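Local coordinates for berberine bridge enzyme-like protein (Arabidopsis thaliana, PDB 5D79), which is an FAD-dependent oxidoreductase of the berberine bridge enzyme-like family, secreted to the cell wall and involved in adaptation to salt stress, at residues F169-H174 with G196-N201; T190-Y195 with T401-K406. All blocks are in the same frame, centred on the assembly; numbering follows the deposited sequence.

Contact 1: F169-H174 with G196-N201; sequences FPAGIH and GLAADN. With FAD (flavin-adenine dinucleotide), chain E.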
loop_
_atom_site.group_PDB
_atom_site.type_symbol
_atom_site.label_atom_id
_atom_site.label_comp_id
_atom_site.label_asym_id
_atom_site.label_seq_id
_atom_site.Cartn_x
_atom_site.Cartn_y
_atom_site.Cartn_z
ATOM N N PHE A 169 11.361 9.427 5.617
ATOM C CA PHE A 169 11.030 8.045 5.829
ATOM C C PHE A 169 10.511 7.488 4.518
ATOM O O PHE A 169 9.719 8.137 3.842
ATOM C CB PHE A 169 10.013 7.872 6.962
ATOM C CG PHE A 169 9.778 6.437 7.314
ATOM C CD1 PHE A 169 10.711 5.738 8.060
ATOM C CD2 PHE A 169 8.652 5.769 6.852
ATOM C CE1 PHE A 169 10.521 4.404 8.355
ATOM C CE2 PHE A 169 8.451 4.426 7.147
ATOM C CZ PHE A 169 9.379 3.749 7.898
ATOM N N PRO A 170 10.981 6.285 4.146
ATOM C CA PRO A 170 10.627 5.657 2.874
ATOM C C PRO A 170 9.271 4.943 2.918
ATOM O O PRO A 170 9.217 3.770 3.270
ATOM C CB PRO A 170 11.767 4.663 2.664
ATOM C CG PRO A 170 12.152 4.263 4.053
ATOM C CD PRO A 170 11.966 5.484 4.900
ATOM N N ALA A 171 8.193 5.652 2.591
ATOM C CA ALA A 171 6.866 5.044 2.463
ATOM C C ALA A 171 6.234 5.509 1.155
ATOM O O ALA A 171 6.927 6.091 0.316
ATOM C CB ALA A 171 5.986 5.397 3.650
ATOM N N GLY A 172 4.935 5.272 0.983
ATOM C CA GLY A 172 4.267 5.576 -0.274
ATOM C C GLY A 172 4.093 7.051 -0.588
ATOM O O GLY A 172 4.350 7.925 0.255
ATOM N N ILE A 173 3.648 7.358 -1.803
ATOM C CA ILE A 173 3.490 8.772 -2.167
ATOM C C ILE A 173 2.127 9.362 -1.786
ATOM O O ILE A 173 1.984 10.575 -1.754
ATOM C CB ILE A 173 3.705 9.030 -3.697
ATOM C CG1 ILE A 173 2.504 8.543 -4.513
ATOM C CG2 ILE A 173 5.037 8.439 -4.184
ATOM C CD1 ILE A 173 2.586 8.850 -5.986
ATOM N N HIS A 174 1.138 8.520 -1.500
ATOM C CA HIS A 174 -0.227 9.004 -1.281
ATOM C C HIS A 174 -0.507 9.294 0.214
ATOM O O HIS A 174 -0.506 8.391 1.052
ATOM C CB HIS A 174 -1.234 7.998 -1.859
ATOM C CG HIS A 174 -1.139 7.825 -3.349
ATOM N ND1 HIS A 174 -0.252 6.953 -3.947
ATOM C CD2 HIS A 174 -1.821 8.414 -4.361
ATOM C CE1 HIS A 174 -0.394 7.009 -5.260
ATOM N NE2 HIS A 174 -1.337 7.890 -5.537
ATOM N N GLY A 196 14.826 1.101 0.510
ATOM C CA GLY A 196 13.916 -0.036 0.545
ATOM C C GLY A 196 12.494 0.332 0.925
ATOM O O GLY A 196 12.055 1.465 0.720
ATOM N N LEU A 197 11.766 -0.626 1.485
ATOM C CA LEU A 197 10.352 -0.415 1.806
ATOM C C LEU A 197 10.231 0.175 3.203
ATOM O O LEU A 197 11.196 0.184 3.965
ATOM C CB LEU A 197 9.553 -1.730 1.711
ATOM C CG LEU A 197 9.669 -2.571 0.432
ATOM C CD1 LEU A 197 8.919 -3.889 0.587
ATOM C CD2 LEU A 197 9.157 -1.803 -0.772
ATOM N N ALA A 198 9.049 0.670 3.538
ATOM C CA ALA A 198 8.789 1.146 4.894
ATOM C C ALA A 198 9.042 0.028 5.906
ATOM O O ALA A 198 9.666 0.247 6.938
ATOM C CB ALA A 198 7.353 1.674 5.014
ATOM N N ALA A 199 8.573 -1.172 5.580
ATOM C CA ALA A 199 8.739 -2.342 6.438
ATOM C C ALA A 199 10.207 -2.698 6.646
ATOM O O ALA A 199 10.577 -3.295 7.659
ATOM C CB ALA A 199 7.990 -3.532 5.850
ATOM N N ASP A 200 11.040 -2.330 5.684
ATOM C CA ASP A 200 12.473 -2.559 5.788
ATOM C C ASP A 200 13.124 -1.604 6.769
ATOM O O ASP A 200 14.319 -1.731 7.049
ATOM C CB ASP A 200 13.140 -2.418 4.420
ATOM C CG ASP A 200 12.660 -3.455 3.427
ATOM O OD1 ASP A 200 12.138 -4.510 3.854
ATOM O OD2 ASP A 200 12.806 -3.214 2.218
ATOM N N ASN A 201 12.338 -0.662 7.294
ATOM C CA ASN A 201 12.857 0.424 8.125
ATOM C C ASN A 201 12.117 0.580 9.450
ATOM O O ASN A 201 11.929 1.686 9.969
ATOM C CB ASN A 201 12.816 1.726 7.337
ATOM C CG ASN A 201 13.787 1.720 6.175
ATOM O OD1 ASN A 201 14.941 2.104 6.328
ATOM N ND2 ASN A 201 13.331 1.262 5.013
HETATM P PA FAD E . -6.697 -0.241 5.553
HETATM O O1A FAD E . -7.882 -0.601 4.694
HETATM O O2A FAD E . -7.087 0.498 6.812
HETATM O O5B FAD E . -5.842 -1.572 5.880
HETATM C C5B FAD E . -5.515 -2.507 4.860
HETATM C C4B FAD E . -5.226 -3.909 5.414
HETATM O O4B FAD E . -4.335 -3.804 6.510
HETATM C C3B FAD E . -6.496 -4.580 5.916
HETATM O O3B FAD E . -6.471 -5.970 5.668
HETATM C C2B FAD E . -6.467 -4.287 7.406
HETATM O O2B FAD E . -7.152 -5.267 8.165
HETATM C C1B FAD E . -4.974 -4.208 7.709
HETATM N N9A FAD E . -4.620 -3.297 8.819
HETATM C C8A FAD E . -4.736 -1.926 8.883
HETATM N N7A FAD E . -4.269 -1.512 10.090
HETATM C C5A FAD E . -3.856 -2.592 10.795
HETATM C C6A FAD E . -3.303 -2.755 12.065
HETATM N N6A FAD E . -2.858 -1.711 12.754
HETATM N N1A FAD E . -2.978 -4.021 12.512
HETATM C C2A FAD E . -3.191 -5.116 11.704
HETATM N N3A FAD E . -3.743 -4.948 10.449
HETATM C C4A FAD E . -4.069 -3.714 10.000
HETATM N N1 FAD E . 0.886 1.220 -1.654
HETATM C C2 FAD E . 2.223 1.340 -1.993
HETATM O O2 FAD E . 3.089 0.730 -1.354
HETATM N N3 FAD E . 2.587 2.169 -3.047
HETATM C C4 FAD E . 1.637 2.875 -3.768
HETATM O O4 FAD E . 2.006 3.686 -4.618
HETATM C C4X FAD E . 0.293 2.768 -3.409
HETATM N N5 FAD E . -0.673 3.557 -4.014
HETATM C C5X FAD E . -1.931 3.659 -3.438
HETATM C C6 FAD E . -2.845 4.621 -3.863
HETATM C C7 FAD E . -4.111 4.706 -3.278
HETATM C C7M FAD E . -5.090 5.738 -3.751
HETATM C C8 FAD E . -4.453 3.853 -2.226
HETATM C C8M FAD E . -5.815 3.907 -1.597
HETATM C C9 FAD E . -3.543 2.891 -1.805
HETATM C C9A FAD E . -2.304 2.757 -2.439
HETATM N N10 FAD E . -1.406 1.777 -2.047
HETATM C C10 FAD E . -0.065 1.956 -2.325
HETATM C "C1'" FAD E . -1.872 0.587 -1.265
HETATM C "C2'" FAD E . -1.817 0.788 0.238
HETATM O "O2'" FAD E . -0.470 0.896 0.641
HETATM C "C3'" FAD E . -2.500 -0.410 0.887
HETATM O "O3'" FAD E . -3.867 -0.385 0.540
HETATM C "C4'" FAD E . -2.418 -0.368 2.393
HETATM O "O4'" FAD E . -2.560 -1.665 2.912
HETATM C "C5'" FAD E . -3.573 0.444 2.934
HETATM O "O5'" FAD E . -3.307 0.767 4.279
HETATM P P FAD E . -4.448 1.551 5.089
HETATM O O1P FAD E . -4.123 1.552 6.559
HETATM O O2P FAD E . -4.612 2.956 4.565
HETATM O O3P FAD E . -5.727 0.673 4.646
#
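The ring of F169 carries much of this contact. Its CG lies anti to the backbone N (chi1 -173°), which brings the ring tip up against G196-N201. CE2 packs on CB of A198 at 3.7 Å. On the other side of the ring tip, CE1 of F169 lies 3.5 Å from O of N201, which sits at the ring edge, near its plane. The ring and the amide of N201 slide past each other in opposite directions, with planes 80° apart. P170 adds a second patch: its CG sits 3.4 Å from ND2 of N201. P170 is also the centre of an inverse gamma turn, and its O comes 3.1 Å from CA of A198. No hydrogen bond joins the two segments.

Both segments belong to the PCMH-type FAD-binding domain. The loop 169-174 runs on to the flavin, where C6 of FAD lies over one face of the H174 ring. ND1 of H174 is 3.4 Å from N5 of FAD.

The turn 196-201 is held from within. L197 N donates to OD2 of D200 almost straight (173°), and the same oxygen forms a salt bridge with R420. ND2 of N201 donates to L197 O at 2.6 Å and also to Y195 O, which fixes the amide. F183 of helix 179-184 touches F169, A171 and A198. The backbone of G172 is hydrogen-bonded through O to Y157 OH and through N to Q182 OE1.

Contact 2: T190-Y195 with T401-K406; sequences TLLRKY and TPFGGK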
loop_
_atom_site.group_PDB
_atom_site.type_symbol
_atom_site.label_atom_id
_atom_site.label_comp_id
_atom_site.label_asym_id
_atom_site.label_seq_id
_atom_site.Cartn_x
_atom_site.Cartn_y
_atom_site.Cartn_z
ATOM N N THR A 190 9.025 6.793 -3.430
ATOM C CA THR A 190 10.155 7.307 -4.198
ATOM C C THR A 190 11.565 7.088 -3.614
ATOM O O THR A 190 12.548 7.511 -4.225
ATOM C CB THR A 190 9.991 8.809 -4.440
ATOM O OG1 THR A 190 9.971 9.486 -3.183
ATOM C CG2 THR A 190 8.688 9.077 -5.160
ATOM N N LEU A 191 11.675 6.438 -2.457
ATOM C CA LEU A 191 12.985 6.185 -1.856
ATOM C C LEU A 191 13.332 4.701 -1.808
ATOM O O LEU A 191 14.293 4.312 -1.157
ATOM C CB LEU A 191 13.047 6.756 -0.437
ATOM C CG LEU A 191 13.148 8.272 -0.222
ATOM C CD1 LEU A 191 12.857 8.645 1.239
ATOM C CD2 LEU A 191 14.515 8.782 -0.643
ATOM N N LEU A 192 12.555 3.868 -2.494
ATOM C CA LEU A 192 12.703 2.422 -2.351
ATOM C C LEU A 192 14.037 1.920 -2.873
ATOM O O LEU A 192 14.544 0.911 -2.398
ATOM C CB LEU A 192 11.571 1.677 -3.063
ATOM C CG LEU A 192 11.709 1.253 -4.533
ATOM C CD1 LEU A 192 10.640 0.215 -4.857
ATOM C CD2 LEU A 192 11.577 2.445 -5.453
ATOM N N ARG A 193 14.612 2.617 -3.843
ATOM C CA ARG A 193 15.860 2.149 -4.432
ATOM C C ARG A 193 17.033 2.501 -3.527
ATOM O O ARG A 193 18.100 1.922 -3.613
ATOM C CB ARG A 193 16.054 2.736 -5.837
ATOM C CG ARG A 193 14.977 2.319 -6.862
ATOM C CD ARG A 193 15.440 2.606 -8.293
ATOM N NE ARG A 193 16.560 1.756 -8.711
ATOM C CZ ARG A 193 17.830 2.153 -8.794
ATOM N NH1 ARG A 193 18.171 3.396 -8.486
ATOM N NH2 ARG A 193 18.768 1.302 -9.188
ATOM N N LYS A 194 16.803 3.435 -2.625
ATOM C CA LYS A 194 17.850 3.948 -1.766
ATOM C C LYS A 194 17.780 3.288 -0.404
ATOM O O LYS A 194 18.799 2.867 0.150
ATOM C CB LYS A 194 17.704 5.471 -1.647
ATOM C CG LYS A 194 18.641 6.149 -0.679
ATOM C CD LYS A 194 19.960 6.407 -1.324
ATOM C CE LYS A 194 20.817 7.306 -0.470
ATOM N NZ LYS A 194 22.170 7.288 -1.048
ATOM N N TYR A 195 16.557 3.187 0.117
ATOM C CA TYR A 195 16.320 2.762 1.488
ATOM C C TYR A 195 15.382 1.574 1.621
ATOM O O TYR A 195 15.176 1.080 2.722
ATOM C CB TYR A 195 15.774 3.928 2.303
ATOM C CG TYR A 195 16.806 5.002 2.551
ATOM C CD1 TYR A 195 17.996 4.698 3.204
ATOM C CD2 TYR A 195 16.602 6.313 2.121
ATOM C CE1 TYR A 195 18.960 5.675 3.438
ATOM C CE2 TYR A 195 17.559 7.295 2.349
ATOM C CZ TYR A 195 18.734 6.969 3.007
ATOM O OH TYR A 195 19.689 7.922 3.250
ATOM N N THR A 401 7.213 1.156 -11.844
ATOM C CA THR A 401 8.024 1.557 -10.703
ATOM C C THR A 401 9.323 0.757 -10.640
ATOM O O THR A 401 9.296 -0.452 -10.448
ATOM C CB THR A 401 7.232 1.378 -9.403
ATOM O OG1 THR A 401 6.096 2.241 -9.448
ATOM C CG2 THR A 401 8.061 1.740 -8.193
ATOM N N PRO A 402 10.472 1.441 -10.779
ATOM C CA PRO A 402 11.748 0.725 -10.875
ATOM C C PRO A 402 12.201 0.116 -9.545
ATOM O O PRO A 402 12.158 0.771 -8.507
ATOM C CB PRO A 402 12.712 1.818 -11.332
ATOM C CG PRO A 402 12.164 3.064 -10.671
ATOM C CD PRO A 402 10.662 2.899 -10.681
ATOM N N PHE A 403 12.616 -1.146 -9.579
ATOM C CA PHE A 403 13.265 -1.755 -8.422
ATOM C C PHE A 403 14.798 -1.649 -8.588
ATOM O O PHE A 403 15.304 -0.618 -9.033
ATOM C CB PHE A 403 12.805 -3.204 -8.233
ATOM C CG PHE A 403 11.438 -3.327 -7.609
ATOM C CD1 PHE A 403 10.505 -2.301 -7.737
ATOM C CD2 PHE A 403 11.093 -4.450 -6.872
ATOM C CE1 PHE A 403 9.231 -2.390 -7.140
ATOM C CE2 PHE A 403 9.828 -4.565 -6.277
ATOM C CZ PHE A 403 8.893 -3.527 -6.413
ATOM N N GLY A 404 15.544 -2.694 -8.249
ATOM C CA GLY A 404 16.989 -2.569 -8.265
ATOM C C GLY A 404 17.429 -1.703 -7.096
ATOM O O GLY A 404 16.629 -1.375 -6.231
ATOM N N GLY A 405 18.700 -1.330 -7.050
ATOM C CA GLY A 405 19.206 -0.632 -5.878
ATOM C C GLY A 405 19.034 -1.455 -4.609
ATOM O O GLY A 405 19.311 -2.654 -4.595
ATOM N N LYS A 406 18.547 -0.829 -3.544
ATOM C CA LYS A 406 18.405 -1.527 -2.271
ATOM C C LYS A 406 17.460 -2.716 -2.428
ATOM O O LYS A 406 17.575 -3.726 -1.711
ATOM C CB LYS A 406 17.903 -0.571 -1.176
ATOM C CG LYS A 406 17.968 -1.145 0.241
ATOM C CD LYS A 406 19.364 -0.989 0.867
ATOM C CE LYS A 406 19.467 -1.764 2.176
ATOM N NZ LYS A 406 20.585 -1.306 3.045
#
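Two hydrogen bonds join the segments, and R193 supplies one partner to each. Its side chain leaves with CG anti to the carbonyl carbon and bends at chi3 (68°). This brings NE to 2.7 Å from O of F403. The oxygen lies in the guanidinium plane, at its edge, while NE stands above the plane of the carbonyl. The second bond is between main chains: K406 N donates to R193 O at 2.8 Å and is nearly straight (169°). R193 is thus gripped at both its backbone and its side chain. Its NH1 and NH2 go to P281 O and V280 O, so the buried guanidinium is hydrogen-bonded to three backbone oxygens, which would be expected to stabilise its positive charge.

Close backbone packing comes with G405. Its CA sits over one face of the guanidinium and also makes a CH...O contact with R193 O at 3.6 Å. A CB at G405 would fall on R193 O, so the close approach depends on the bare CA. G404 and G405 both have positive phi. Their turn leads on to helix 406-409, with G405 as its N-cap residue.

The apolar contacts lie on the L192 side. L192 CD1 meets CE1 of F403 at 3.7 Å, and the two side chains cross at about a right angle. L192 CD2 rests 3.5 Å from O of P402, a buried oxygen with no partner in the model. At the other end, the K406 chain bends at chi2 (83°), and its CG lies 4.0 Å from C of Y195.

The short helix 192-195 comes from the FAD-binding domain. It docks where strand 396-402 of the seven-stranded antiparallel sheet ends. This junction is consistent with the two-domain fold of the oxygen-dependent FAD-linked oxidoreductases, in which that sheet belongs to the substrate-side domain.

Overall arrangement
The centres of contacts 1 and 2 are 10 Å apart. Along the chain the order is 169-174, 190-195, 196-201 and 401-406, so the segments of the two contacts alternate. Segments 190-195 and 196-201 are consecutive: helix 192-195 ends and the turn before strand 202-208 begins. Contact 1 stays within the FAD-binding domain, beside strand 238-248 and helix 179-184. Contact 2 ties that domain to the seven-stranded antiparallel sheet. They touch directly where P170 CB packs on L191 CB, I173 on T190, and G196 N on K406 CG. One continuous piece, 190-201, therefore connects the flavin-side loop 169-174 with the end of strand 396-402.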